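Local coordinates for pilin (Streptococcus pyogenes serotype M1, PDB 3GLD), which stacks head to tail through intermolecular isopeptide bonds to form the backbone of the pilus used for adhesion to host cells, aggregation and biofilm formation, at residues T223-D226 with G227-I230. The protein carries 2 engineered substitutions. Sequence-based numbering, arbitrary orientation.
Sequences TLKD and GESI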
ATOM      1  N   THR A 223       2.026   5.199  29.560  1.00 25.11           N
ATOM      2  CA  THR A 223       3.019   5.183  30.621  1.00 24.61           C
ATOM      3  C   THR A 223       3.899   3.970  30.468  1.00 23.84           C
ATOM      4  O   THR A 223       3.449   2.923  30.002  1.00 24.68           O
ATOM      5  CB  THR A 223       2.370   5.153  32.046  1.00 24.52           C
ATOM      6  OG1 THR A 223       1.616   3.942  32.209  1.00 27.01           O
ATOM      7  CG2 THR A 223       1.445   6.327  32.269  1.00 25.01           C
ATOM      8  N   LEU A 224       5.150   4.099  30.891  1.00 22.66           N
ATOM      9  CA  LEU A 224       6.071   2.968  30.912  1.00 22.81           C
ATOM     10  C   LEU A 224       6.925   2.990  32.183  1.00 22.82           C
ATOM     11  O   LEU A 224       7.409   4.040  32.583  1.00 22.32           O
ATOM     12  CB  LEU A 224       7.020   3.005  29.701  1.00 22.37           C
ATOM     13  CG  LEU A 224       6.459   2.893  28.267  1.00 21.58           C
ATOM     14  CD1 LEU A 224       7.503   3.199  27.220  1.00 21.65           C
ATOM     15  CD2 LEU A 224       5.907   1.530  28.076  1.00 17.32           C
ATOM     16  N   LYS A 225       7.132   1.822  32.777  1.00 22.92           N
ATOM     17  CA  LYS A 225       8.188   1.651  33.767  1.00 23.08           C
ATOM     18  C   LYS A 225       9.476   1.188  33.065  1.00 23.78           C
ATOM     19  O   LYS A 225       9.458   0.851  31.875  1.00 23.41           O
ATOM     20  CB  LYS A 225       7.782   0.605  34.820  1.00 22.60           C
ATOM     21  CG  LYS A 225       6.442   0.858  35.534  1.00 23.33           C
ATOM     22  CD  LYS A 225       6.101  -0.358  36.445  1.00 25.70           C
ATOM     23  CE  LYS A 225       4.846  -0.160  37.307  1.00 29.46           C
ATOM     24  NZ  LYS A 225       3.597  -0.081  36.494  1.00 31.59           N
ATOM     25  N   ASP A 226      10.596   1.173  33.802  1.00 23.55           N
ATOM     26  CA  ASP A 226      11.820   0.544  33.318  1.00 23.75           C
ATOM     27  C   ASP A 226      11.538  -0.818  32.681  1.00 23.66           C
ATOM     28  O   ASP A 226      10.808  -1.632  33.259  1.00 23.78           O
ATOM     29  CB  ASP A 226      12.795   0.335  34.491  1.00 23.60           C
ATOM     30  CG  ASP A 226      14.055  -0.390  34.071  1.00 23.27           C
ATOM     31  OD1 ASP A 226      14.846   0.203  33.314  1.00 22.93           O
ATOM     32  OD2 ASP A 226      14.255  -1.553  34.496  1.00 26.69           O
ATOM     33  N   GLY A 227      12.155  -1.089  31.524  1.00 22.85           N
ATOM     34  CA  GLY A 227      12.006  -2.388  30.894  1.00 23.36           C
ATOM     35  C   GLY A 227      10.656  -2.635  30.204  1.00 23.68           C
ATOM     36  O   GLY A 227      10.393  -3.732  29.724  1.00 24.70           O
ATOM     37  N   GLU A 228       9.805  -1.628  30.129  1.00 23.42           N
ATOM     38  CA  GLU A 228       8.526  -1.801  29.423  1.00 23.31           C
ATOM     39  C   GLU A 228       8.584  -1.109  28.066  1.00 23.48           C
ATOM     40  O   GLU A 228       9.465  -0.266  27.829  1.00 22.29           O
ATOM     41  CB  GLU A 228       7.366  -1.247  30.275  1.00 23.25           C
ATOM     42  CG  GLU A 228       7.193  -2.005  31.583  1.00 23.67           C
ATOM     43  CD  GLU A 228       5.993  -1.548  32.419  1.00 24.74           C
ATOM     44  OE1 GLU A 228       5.480  -0.419  32.230  1.00 25.43           O
ATOM     45  OE2 GLU A 228       5.559  -2.351  33.259  1.00 26.41           O
ATOM     46  N   SER A 229       7.648  -1.449  27.170  1.00 22.37           N
ATOM     47  CA  SER A 229       7.609  -0.759  25.903  1.00 22.48           C
ATOM     48  C   SER A 229       6.191  -0.736  25.317  1.00 21.76           C
ATOM     49  O   SER A 229       5.338  -1.560  25.678  1.00 20.51           O
ATOM     50  CB  SER A 229       8.583  -1.432  24.908  1.00 22.52           C
ATOM     51  OG  SER A 229       8.159  -2.774  24.612  1.00 24.17           O
ATOM     52  N   ILE A 230       5.961   0.220  24.421  1.00 21.81           N
ATOM     53  CA  ILE A 230       4.843   0.139  23.491  1.00 22.20           C
ATOM     54  C   ILE A 230       5.406  -0.045  22.073  1.00 23.12           C
ATOM     55  O   ILE A 230       6.576   0.277  21.821  1.00 22.40           O
ATOM     56  CB  ILE A 230       3.905   1.366  23.526  1.00 22.21           C
ATOM     57  CG1 ILE A 230       4.618   2.655  23.092  1.00 21.79           C
ATOM     58  CG2 ILE A 230       3.230   1.504  24.910  1.00 21.91           C
ATOM     59  CD1 ILE A 230       3.660   3.694  22.532  1.00 26.27           C
TER
HETATM   60  O   HOH W   1       3.336  -2.249  34.808  1.00 40.81           O
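Glu228 folds its carboxylate back across the type II beta turn Lys225-Glu228, which carries the chain from strand 220-224 in one sheet of the all-beta C-terminal domain to strand 229-236 in another. Two hydrogen bonds tie the turn. The closing one, from Glu228 N to Lys225 O, spans 3.1 Å and is bent, whereas Lys225 N reaches Glu228 OE1 at 2.8 Å along a nearly straight N-H line (176°), arriving from above the carboxylate plane. CG of Glu228 stands anti to its carbonyl carbon (chi1 -64°) and the chain runs extended beyond it, far enough to deliver OE1 to that backbone amide. Gly227 takes the third position of the turn with the positive phi (75°) of a type II turn; a beta carbon there would run into Asp226 O. Leu224 lays CD2 against the outgoing chain, 3.6 Å from Ser229 N and 3.8 Å from Glu228 CB, and meets Ile230 CG2 more loosely; its side chain lies about 7 Å from that of Glu245, the residue that promotes the domain's Lys166-Asn290 isopeptide bond. Lys225 runs alongside Glu228, its ammonium salt-bridged to Asp178. Between the two side chains, a water accepts from Lys225 NZ and donates to Glu228 OE2 at 2.7 Å.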